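GDSL-like protein (Roseburia intestinalis L1-82, PDB 6HFZ) is a two-domain esterase of the SGNH hydrolase clan that removes acetyl groups from acetylated mannans, plant polysaccharides encountered by this gut bacterium. Local coordinates at residues L138-V143 / P165-Q170; K6-I11 / I206-D211; F107-D112 / N142-N147. All blocks are in the same frame, centred on the assembly; numbering follows the deposited sequence.

Contact 1 (L138-V143 / P165-Q170); sequences LLVHNV and PAVSMQ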
loop_
_atom_site.group_PDB
_atom_site.type_symbol
_atom_site.label_atom_id
_atom_site.label_comp_id
_atom_site.label_asym_id
_atom_site.label_seq_id
_atom_site.Cartn_x
_atom_site.Cartn_y
_atom_site.Cartn_z
ATOM N N LEU A 138 7.480 -0.639 -11.834
ATOM C CA LEU A 138 6.767 0.417 -12.537
ATOM C C LEU A 138 5.841 1.117 -11.531
ATOM O O LEU A 138 5.016 0.431 -10.860
ATOM C CB LEU A 138 5.966 -0.207 -13.680
ATOM C CG LEU A 138 4.965 0.702 -14.387
ATOM C CD1 LEU A 138 5.721 1.783 -15.118
ATOM C CD2 LEU A 138 4.096 -0.120 -15.330
ATOM N N LEU A 139 5.949 2.438 -11.426
ATOM C CA LEU A 139 5.079 3.181 -10.519
ATOM C C LEU A 139 3.813 3.564 -11.284
ATOM O O LEU A 139 3.867 3.956 -12.479
ATOM C CB LEU A 139 5.802 4.412 -9.964
ATOM C CG LEU A 139 7.157 4.172 -9.310
ATOM C CD1 LEU A 139 7.646 5.420 -8.639
ATOM C CD2 LEU A 139 7.130 3.057 -8.281
ATOM N N VAL A 140 2.653 3.405 -10.635
ATOM C CA VAL A 140 1.419 3.826 -11.257
ATOM C C VAL A 140 0.736 4.866 -10.359
ATOM O O VAL A 140 0.546 4.663 -9.162
ATOM C CB VAL A 140 0.498 2.614 -11.524
ATOM C CG1 VAL A 140 -0.906 3.038 -11.925
ATOM C CG2 VAL A 140 1.078 1.675 -12.579
ATOM N N HIS A 141 0.364 6.007 -10.939
ATOM C CA HIS A 141 -0.257 7.117 -10.203
ATOM C C HIS A 141 -1.721 7.292 -10.631
ATOM O O HIS A 141 -1.974 7.840 -11.707
ATOM C CB HIS A 141 0.502 8.445 -10.465
ATOM C CG HIS A 141 1.993 8.415 -10.293
ATOM N ND1 HIS A 141 2.596 8.133 -9.073
ATOM C CD2 HIS A 141 3.006 8.593 -11.169
ATOM C CE1 HIS A 141 3.921 8.143 -9.224
ATOM N NE2 HIS A 141 4.194 8.432 -10.475
ATOM N N ASN A 142 -2.675 6.846 -9.790
ATOM C CA ASN A 142 -4.105 7.109 -9.981
ATOM C C ASN A 142 -4.372 8.560 -9.568
ATOM O O ASN A 142 -3.409 9.294 -9.218
ATOM C CB ASN A 142 -4.931 6.065 -9.240
ATOM C CG ASN A 142 -5.039 4.786 -10.050
ATOM O OD1 ASN A 142 -5.526 4.819 -11.178
ATOM N ND2 ASN A 142 -4.540 3.675 -9.527
ATOM N N VAL A 143 -5.621 9.003 -9.717
ATOM C CA VAL A 143 -5.972 10.385 -9.446
ATOM C C VAL A 143 -7.390 10.414 -8.846
ATOM O O VAL A 143 -8.236 9.574 -9.188
ATOM C CB VAL A 143 -5.850 11.196 -10.760
ATOM C CG1 VAL A 143 -6.936 10.772 -11.754
ATOM C CG2 VAL A 143 -5.878 12.700 -10.544
ATOM N N PRO A 165 10.527 3.833 -14.193
ATOM C CA PRO A 165 9.402 4.162 -15.071
ATOM C C PRO A 165 8.138 4.430 -14.254
ATOM O O PRO A 165 7.927 3.776 -13.231
ATOM C CB PRO A 165 9.245 2.947 -15.983
ATOM C CG PRO A 165 10.003 1.820 -15.308
ATOM C CD PRO A 165 11.025 2.471 -14.390
ATOM N N ALA A 166 7.311 5.384 -14.728
ATOM C CA ALA A 166 6.109 5.762 -14.010
ATOM C C ALA A 166 5.046 6.200 -15.014
ATOM O O ALA A 166 5.377 6.961 -15.969
ATOM C CB ALA A 166 6.398 6.893 -13.087
ATOM N N VAL A 167 3.801 5.800 -14.760
ATOM C CA VAL A 167 2.707 6.254 -15.570
ATOM C C VAL A 167 1.625 6.886 -14.687
ATOM O O VAL A 167 1.435 6.463 -13.511
ATOM C CB VAL A 167 2.147 5.137 -16.469
ATOM C CG1 VAL A 167 3.183 4.686 -17.491
ATOM C CG2 VAL A 167 1.615 3.955 -15.686
ATOM N N SER A 168 0.854 7.806 -15.286
ATOM C CA SER A 168 -0.085 8.650 -14.534
ATOM C C SER A 168 -1.444 8.769 -15.204
ATOM O O SER A 168 -1.519 9.027 -16.397
ATOM C CB SER A 168 0.505 10.014 -14.307
ATOM O OG SER A 168 -0.427 10.881 -13.687
HETATM N N MSE A 169 -2.513 8.697 -14.385
HETATM C CA MSE A 169 -3.879 9.010 -14.806
HETATM C C MSE A 169 -4.198 10.497 -14.656
HETATM O O MSE A 169 -5.158 11.003 -15.246
HETATM C CB MSE A 169 -4.904 8.175 -14.029
HETATM C CG MSE A 169 -4.480 6.701 -13.907
HETATM SE SE MSE A 169 -4.137 5.904 -15.682
HETATM C CE MSE A 169 -2.471 5.024 -15.197
ATOM N N GLN A 170 -3.377 11.210 -13.879
ATOM C CA GLN A 170 -3.605 12.633 -13.623
ATOM C C GLN A 170 -3.428 13.456 -14.908
ATOM O O GLN A 170 -4.068 14.506 -15.053
ATOM C CB GLN A 170 -2.661 13.107 -12.520
ATOM C CG GLN A 170 -2.873 14.508 -11.968
ATOM C CD GLN A 170 -1.972 14.868 -10.807
ATOM O OE1 GLN A 170 -0.751 14.849 -10.944
ATOM N NE2 GLN A 170 -2.542 15.293 -9.674
#
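Leu139 N donates to Pro165 O at 3.0 Å, the first of four backbone bonds that run to His141 and Met169. They alternate in direction: Val167 N reaches Leu139 O, His141 N reaches Val167 O at 2.8 Å, and Met169 N meets His141 O at 2.9 Å with an N-H...O angle of 176°. The last of them is the straightest, although Met169 already lies beyond the strand. Residues without a bulky polar end suit the face formed by Val140 and Val167. Their CG2 methyls lie side by side, 3.9 Å from CG2 to CG2, and Ile206 of helix 196-215 packs on Val167. Met169, a selenomethionine, is bent at both chi2 and chi3, and its CE comes to 4.1 Å from Val140 CG1. On the other face, small Ala166 lets the His141 ring lie close, with Ala166 CB 3.7 Å from His141 NE2. Beside the backbone N (chi1 -50°), CG starts a ring whose ND1 is bonded to Ser108 OG, while helix 152-161 covers this face. The packing thins at the Gln170 end, where the loops begin. Val143 CG2 meets Gln170 CG at 3.8 Å, the two side chains crossing at about a right angle, and Gln170 is partly exposed, its NE2 held by Gly148 O. Ser168 OG, also hydrogen-bonded to Gln152 OE1, accepts from Gln170 N at 3.0 Å, an ST turn. Strands 136-141 and 166-168 are parallel neighbours joined through helix 152-161, a beta-alpha-beta crossover of the alpha/beta SGNH hydrolase fold.

Contact 2 (K6-I11 / I206-D211); sequences KYENGI and ITYFLD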
loop_
_atom_site.group_PDB
_atom_site.type_symbol
_atom_site.label_atom_id
_atom_site.label_comp_id
_atom_site.label_asym_id
_atom_site.label_seq_id
_atom_site.Cartn_x
_atom_site.Cartn_y
_atom_site.Cartn_z
ATOM N N LYS A 6 -4.671 11.405 -24.574
ATOM C CA LYS A 6 -3.332 11.659 -25.069
ATOM C C LYS A 6 -2.370 10.712 -24.364
ATOM O O LYS A 6 -1.870 11.050 -23.328
ATOM C CB LYS A 6 -2.961 13.122 -24.832
ATOM C CG LYS A 6 -3.999 14.076 -25.410
ATOM C CD LYS A 6 -3.587 15.523 -25.479
ATOM C CE LYS A 6 -4.769 16.466 -25.327
ATOM N NZ LYS A 6 -5.936 16.086 -26.162
ATOM N N TYR A 7 -2.137 9.525 -24.949
ATOM C CA TYR A 7 -1.465 8.416 -24.245
ATOM C C TYR A 7 -0.010 8.762 -23.909
ATOM O O TYR A 7 0.498 8.413 -22.834
ATOM C CB TYR A 7 -1.592 7.128 -25.053
ATOM C CG TYR A 7 -2.897 6.438 -24.780
ATOM C CD1 TYR A 7 -3.046 5.655 -23.654
ATOM C CD2 TYR A 7 -4.033 6.693 -25.530
ATOM C CE1 TYR A 7 -4.238 5.031 -23.353
ATOM C CE2 TYR A 7 -5.250 6.088 -25.225
ATOM C CZ TYR A 7 -5.359 5.270 -24.118
ATOM O OH TYR A 7 -6.536 4.654 -23.802
ATOM N N GLU A 8 0.669 9.502 -24.789
ATOM C CA GLU A 8 2.080 9.912 -24.476
ATOM C C GLU A 8 2.163 10.709 -23.147
ATOM O O GLU A 8 3.166 10.656 -22.413
ATOM C CB GLU A 8 2.647 10.728 -25.646
ATOM C CG GLU A 8 3.076 9.853 -26.799
ATOM C CD GLU A 8 4.335 9.053 -26.496
ATOM O OE1 GLU A 8 5.271 9.633 -25.915
ATOM O OE2 GLU A 8 4.361 7.852 -26.813
ATOM N N ASN A 9 1.124 11.482 -22.834
ATOM C CA ASN A 9 1.103 12.312 -21.620
ATOM C C ASN A 9 0.984 11.441 -20.358
ATOM O O ASN A 9 1.131 11.963 -19.249
ATOM C CB ASN A 9 0.010 13.372 -21.630
ATOM C CG ASN A 9 0.269 14.459 -22.652
ATOM O OD1 ASN A 9 1.400 14.611 -23.125
ATOM N ND2 ASN A 9 -0.753 15.225 -22.988
ATOM N N GLY A 10 0.754 10.141 -20.551
ATOM C CA GLY A 10 0.693 9.170 -19.433
ATOM C C GLY A 10 2.079 8.808 -18.907
ATOM O O GLY A 10 2.196 8.263 -17.820
ATOM N N ILE A 11 3.148 9.054 -19.691
ATOM C CA ILE A 11 4.491 8.653 -19.255
ATOM C C ILE A 11 5.064 9.776 -18.397
ATOM O O ILE A 11 5.540 10.764 -18.899
ATOM C CB ILE A 11 5.386 8.280 -20.454
ATOM C CG1 ILE A 11 4.732 7.201 -21.311
ATOM C CG2 ILE A 11 6.790 7.882 -19.977
ATOM C CD1 ILE A 11 5.247 7.128 -22.725
ATOM N N ILE A 206 -1.417 1.962 -18.988
ATOM C CA ILE A 206 -0.272 1.199 -18.588
ATOM C C ILE A 206 0.222 0.377 -19.787
ATOM O O ILE A 206 1.426 0.331 -20.053
ATOM C CB ILE A 206 -0.606 0.299 -17.393
ATOM C CG1 ILE A 206 -0.935 1.133 -16.150
ATOM C CG2 ILE A 206 0.546 -0.658 -17.148
ATOM C CD1 ILE A 206 -1.693 0.371 -15.056
ATOM N N THR A 207 -0.699 -0.269 -20.494
ATOM C CA THR A 207 -0.303 -1.186 -21.607
ATOM C C THR A 207 0.272 -0.371 -22.794
ATOM O O THR A 207 1.131 -0.871 -23.513
ATOM C CB THR A 207 -1.416 -2.176 -21.960
ATOM O OG1 THR A 207 -2.550 -1.472 -22.446
ATOM C CG2 THR A 207 -1.865 -3.045 -20.804
ATOM N N TYR A 208 -0.208 0.867 -23.018
ATOM C CA TYR A 208 0.391 1.769 -24.000
ATOM C C TYR A 208 1.910 1.848 -23.794
ATOM O O TYR A 208 2.731 1.699 -24.732
ATOM C CB TYR A 208 -0.207 3.173 -23.894
ATOM C CG TYR A 208 0.446 4.134 -24.841
ATOM C CD1 TYR A 208 -0.018 4.204 -26.144
ATOM C CD2 TYR A 208 1.503 4.952 -24.476
ATOM C CE1 TYR A 208 0.565 5.054 -27.063
ATOM C CE2 TYR A 208 2.093 5.816 -25.389
ATOM C CZ TYR A 208 1.627 5.843 -26.691
ATOM O OH TYR A 208 2.138 6.658 -27.651
ATOM N N PHE A 209 2.310 2.032 -22.529
ATOM C CA PHE A 209 3.702 2.175 -22.175
ATOM C C PHE A 209 4.411 0.825 -22.343
ATOM O O PHE A 209 5.496 0.789 -22.917
ATOM C CB PHE A 209 3.847 2.712 -20.745
ATOM C CG PHE A 209 5.266 2.771 -20.242
ATOM C CD1 PHE A 209 6.125 3.751 -20.716
ATOM C CD2 PHE A 209 5.733 1.848 -19.327
ATOM C CE1 PHE A 209 7.441 3.798 -20.283
ATOM C CE2 PHE A 209 7.045 1.909 -18.879
ATOM C CZ PHE A 209 7.874 2.908 -19.331
ATOM N N LEU A 210 3.796 -0.269 -21.849
ATOM C CA LEU A 210 4.456 -1.599 -21.905
ATOM C C LEU A 210 4.721 -1.918 -23.391
ATOM O O LEU A 210 5.787 -2.357 -23.769
ATOM C CB LEU A 210 3.594 -2.670 -21.230
ATOM C CG LEU A 210 3.507 -2.553 -19.713
ATOM C CD1 LEU A 210 2.687 -3.664 -19.128
ATOM C CD2 LEU A 210 4.902 -2.521 -19.112
ATOM N N ASP A 211 3.752 -1.579 -24.246
ATOM C CA ASP A 211 3.916 -1.863 -25.717
ATOM C C ASP A 211 5.071 -1.026 -26.293
ATOM O O ASP A 211 5.840 -1.497 -27.139
ATOM C CB ASP A 211 2.586 -1.656 -26.450
ATOM C CG ASP A 211 1.719 -2.903 -26.463
ATOM O OD1 ASP A 211 2.273 -4.012 -26.626
ATOM O OD2 ASP A 211 0.517 -2.776 -26.318
#
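Tyr208 receives the CB of Tyr7 over the centre of its ring, where a short 3-10 turn leading into strand 11-13 lies against helix 196-215 of the alpha/beta SGNH hydrolase fold. The Tyr208 side chain leaves the helix with CG anti to the backbone N (chi1 177°), pointing to the turn. Its CB comes first to the Tyr7 ring, 3.8 Å from Tyr7 CD1. Next, CG, CD1, CD2, CE1 and CZ all lie round Tyr7 CB, which is 3.5 Å from the Tyr208 ring centroid and 10° off the ring normal, a CH-pi contact. The two rings themselves, with planes 30° apart, are slid so far that they barely overlap. At the ring's edge CE2 lies near Glu8 OE2, and Ile11 CD1 comes loosely to 4.3 Å from CE2. A tyrosine suits this surface position because its flat face accepts an aliphatic carbon while its tip remains polar. Tyr7 likewise ends in a polar tip, its OH bonded to Ser204 OG of the same helix. Deeper in, the branched Ile11 sets CG1 3.8 Å from Phe209 CD1, an apolar pair turned about a right angle to each other. Glu8, bent at chi2, forms a salt bridge from OE2 to Lys212 NZ, which probably favours its charged form. That same oxygen lies in the Tyr208 ring plane and accepts from Tyr208 OH at 2.7 Å through its anti lone pair.

Contact 3 (F107-D112 / N142-N147); sequences FSVNDD and NVFYNN. With ACT (acetate ion), chain E.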
loop_
_atom_site.group_PDB
_atom_site.type_symbol
_atom_site.label_atom_id
_atom_site.label_comp_id
_atom_site.label_asym_id
_atom_site.label_seq_id
_atom_site.Cartn_x
_atom_site.Cartn_y
_atom_site.Cartn_z
ATOM N N PHE A 107 0.112 3.639 -4.948
ATOM C CA PHE A 107 -0.294 4.208 -3.658
ATOM C C PHE A 107 -0.589 5.716 -3.761
ATOM O O PHE A 107 -0.744 6.386 -2.748
ATOM C CB PHE A 107 0.774 3.955 -2.583
ATOM C CG PHE A 107 0.795 2.556 -2.030
ATOM C CD1 PHE A 107 -0.310 2.047 -1.337
ATOM C CD2 PHE A 107 1.876 1.720 -2.248
ATOM C CE1 PHE A 107 -0.281 0.769 -0.788
ATOM C CE2 PHE A 107 1.851 0.406 -1.783
ATOM C CZ PHE A 107 0.802 -0.050 -1.017
ATOM N N SER A 108 -0.588 6.277 -4.983
ATOM C CA SER A 108 -0.673 7.743 -5.146
ATOM C C SER A 108 -2.056 8.351 -4.849
ATOM O O SER A 108 -2.139 9.602 -4.799
ATOM C CB SER A 108 -0.150 8.166 -6.526
ATOM O OG SER A 108 1.148 7.613 -6.731
ATOM N N VAL A 109 -3.121 7.548 -4.603
ATOM C CA VAL A 109 -4.365 8.109 -4.081
ATOM C C VAL A 109 -4.704 7.475 -2.729
ATOM O O VAL A 109 -5.891 7.509 -2.267
ATOM C CB VAL A 109 -5.535 7.983 -5.065
ATOM C CG1 VAL A 109 -5.341 8.908 -6.272
ATOM C CG2 VAL A 109 -5.790 6.557 -5.532
ATOM N N ASN A 110 -3.703 6.908 -2.069
ATOM C CA ASN A 110 -3.842 6.413 -0.706
ATOM C C ASN A 110 -2.970 7.260 0.226
ATOM O O ASN A 110 -3.461 7.854 1.199
ATOM C CB ASN A 110 -3.443 4.938 -0.590
ATOM C CG ASN A 110 -4.468 4.010 -1.200
ATOM O OD1 ASN A 110 -4.304 3.564 -2.339
ATOM N ND2 ASN A 110 -5.578 3.805 -0.490
ATOM N N ASP A 111 -1.686 7.348 -0.115
ATOM C CA ASP A 111 -0.734 8.248 0.530
ATOM C C ASP A 111 -1.265 9.678 0.388
ATOM O O ASP A 111 -1.764 10.038 -0.667
ATOM C CB ASP A 111 0.652 8.204 -0.114
ATOM C CG ASP A 111 1.412 6.911 0.128
ATOM O OD1 ASP A 111 0.750 5.900 0.540
ATOM O OD2 ASP A 111 2.637 6.913 -0.077
ATOM N N ASP A 112 -1.131 10.493 1.447
ATOM C CA ASP A 112 -1.282 11.961 1.322
ATOM C C ASP A 112 -0.002 12.520 0.688
ATOM O O ASP A 112 1.054 11.866 0.725
ATOM C CB ASP A 112 -1.519 12.629 2.681
ATOM C CG ASP A 112 -2.830 12.242 3.362
ATOM O OD1 ASP A 112 -3.831 12.058 2.641
ATOM O OD2 ASP A 112 -2.825 12.145 4.616
ATOM N N ASN A 142 -2.675 6.846 -9.790
ATOM C CA ASN A 142 -4.105 7.109 -9.981
ATOM C C ASN A 142 -4.372 8.560 -9.568
ATOM O O ASN A 142 -3.409 9.294 -9.218
ATOM C CB ASN A 142 -4.931 6.065 -9.240
ATOM C CG ASN A 142 -5.039 4.786 -10.050
ATOM O OD1 ASN A 142 -5.526 4.819 -11.178
ATOM N ND2 ASN A 142 -4.540 3.675 -9.527
ATOM N N VAL A 143 -5.621 9.003 -9.717
ATOM C CA VAL A 143 -5.972 10.385 -9.446
ATOM C C VAL A 143 -7.390 10.414 -8.846
ATOM O O VAL A 143 -8.236 9.574 -9.188
ATOM C CB VAL A 143 -5.850 11.196 -10.760
ATOM C CG1 VAL A 143 -6.936 10.772 -11.754
ATOM C CG2 VAL A 143 -5.878 12.700 -10.544
ATOM N N PHE A 144 -7.679 11.424 -8.018
ATOM C CA PHE A 144 -9.008 11.739 -7.556
ATOM C C PHE A 144 -9.736 12.501 -8.679
ATOM O O PHE A 144 -9.206 13.488 -9.168
ATOM C CB PHE A 144 -8.916 12.609 -6.300
ATOM C CG PHE A 144 -8.668 11.845 -5.033
ATOM C CD1 PHE A 144 -9.742 11.337 -4.320
ATOM C CD2 PHE A 144 -7.383 11.602 -4.586
ATOM C CE1 PHE A 144 -9.535 10.649 -3.139
ATOM C CE2 PHE A 144 -7.180 10.891 -3.412
ATOM C CZ PHE A 144 -8.253 10.414 -2.704
ATOM N N TYR A 145 -10.956 12.073 -9.052
ATOM C CA TYR A 145 -11.676 12.696 -10.190
ATOM C C TYR A 145 -12.548 13.890 -9.753
ATOM O O TYR A 145 -13.102 14.609 -10.625
ATOM C CB TYR A 145 -12.433 11.636 -10.990
ATOM C CG TYR A 145 -11.515 10.681 -11.694
ATOM C CD1 TYR A 145 -10.821 11.072 -12.820
ATOM C CD2 TYR A 145 -11.203 9.443 -11.145
ATOM C CE1 TYR A 145 -9.918 10.225 -13.455
ATOM C CE2 TYR A 145 -10.277 8.609 -11.741
ATOM C CZ TYR A 145 -9.626 8.998 -12.901
ATOM O OH TYR A 145 -8.702 8.172 -13.509
ATOM N N ASN A 146 -12.725 14.070 -8.447
ATOM C CA ASN A 146 -13.499 15.198 -7.944
ATOM C C ASN A 146 -12.703 16.505 -8.069
ATOM O O ASN A 146 -13.320 17.567 -8.299
ATOM C CB ASN A 146 -13.920 15.041 -6.491
ATOM C CG ASN A 146 -12.764 14.713 -5.580
ATOM O OD1 ASN A 146 -12.032 13.775 -5.844
ATOM N ND2 ASN A 146 -12.589 15.460 -4.496
ATOM N N ASN A 147 -11.380 16.422 -7.923
ATOM C CA ASN A 147 -10.534 17.644 -7.902
ATOM C C ASN A 147 -9.193 17.531 -8.636
ATOM O O ASN A 147 -8.431 18.512 -8.609
ATOM C CB ASN A 147 -10.330 18.086 -6.449
ATOM C CG ASN A 147 -9.582 17.058 -5.649
ATOM O OD1 ASN A 147 -9.134 16.062 -6.197
ATOM N ND2 ASN A 147 -9.466 17.279 -4.361
HETATM C C ACT E . -8.526 3.026 -1.620
HETATM O O ACT E . -9.719 3.161 -1.203
HETATM O OXT ACT E . -7.715 2.249 -1.108
HETATM C CH3 ACT E . -8.014 3.825 -2.776
HETATM O O HOH W 1 -1.597 5.315 -7.510
#
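One water accepts from both backbones, from Ser108 N at 2.9 Å and from Asn142 N at 3.0 Å, and so bridges two loops that make no direct hydrogen bond to each other. Val109 fills the joint beside it. Its CG1, beside its own backbone N, presses on the peptide after Asn142, 3.5 Å from Val143 N, while CG2 meets Asn142 CB at 3.8 Å. Phe144 comes in obliquely, its CE2 3.7 Å from Val109 CB. A compact branched residue suits a position that must touch three neighbours at once. Next along the loop, Asn110 ND2 donates to OXT of an acetate ion at 2.7 Å, with an angle of 165°. The acetate, probably from the crystallisation liquor, is also hydrogen-bonded to Ser41 N, Gly81 N and His193 NE2. Asn110 ND2 with the Ser41 and Gly81 N-H groups is consistent with the oxyanion hole of SGNH hydrolases, and His193 would probably be the catalytic histidine. An alanine in place of Asn110 would probably leave OXT without this amide donor and the acetate more weakly held. Both loops follow parallel strands, 102-106 and 136-141, and lead into helices 115-129 and 152-161, while Ile42 of helix 41-44 packs against Val109.

All three contacts belong to the mixed sheet and flanking helices of the esterase domain. Contact 1 joins its parallel strands 136-141 and 166-168. Contact 2, about 10 Å away between centres, adds the chain's beginning at one border of that sheet: Gly10 O probably accepts from Ser168 N at 2.9 Å, and helix 196-215, which supplies half of contact 2, also packs on contact 1. Contact 3 lies about 10 Å from contact 1 and 19 Å from contact 2, taking over Asn142 and Val143 where the strand ends. The chain order is 6-11, 107-112, 138-147, 165-170, 206-211, so contact 2 spans the others. Packing thus links the N-terminal turn, through the sheet, to the probable active site.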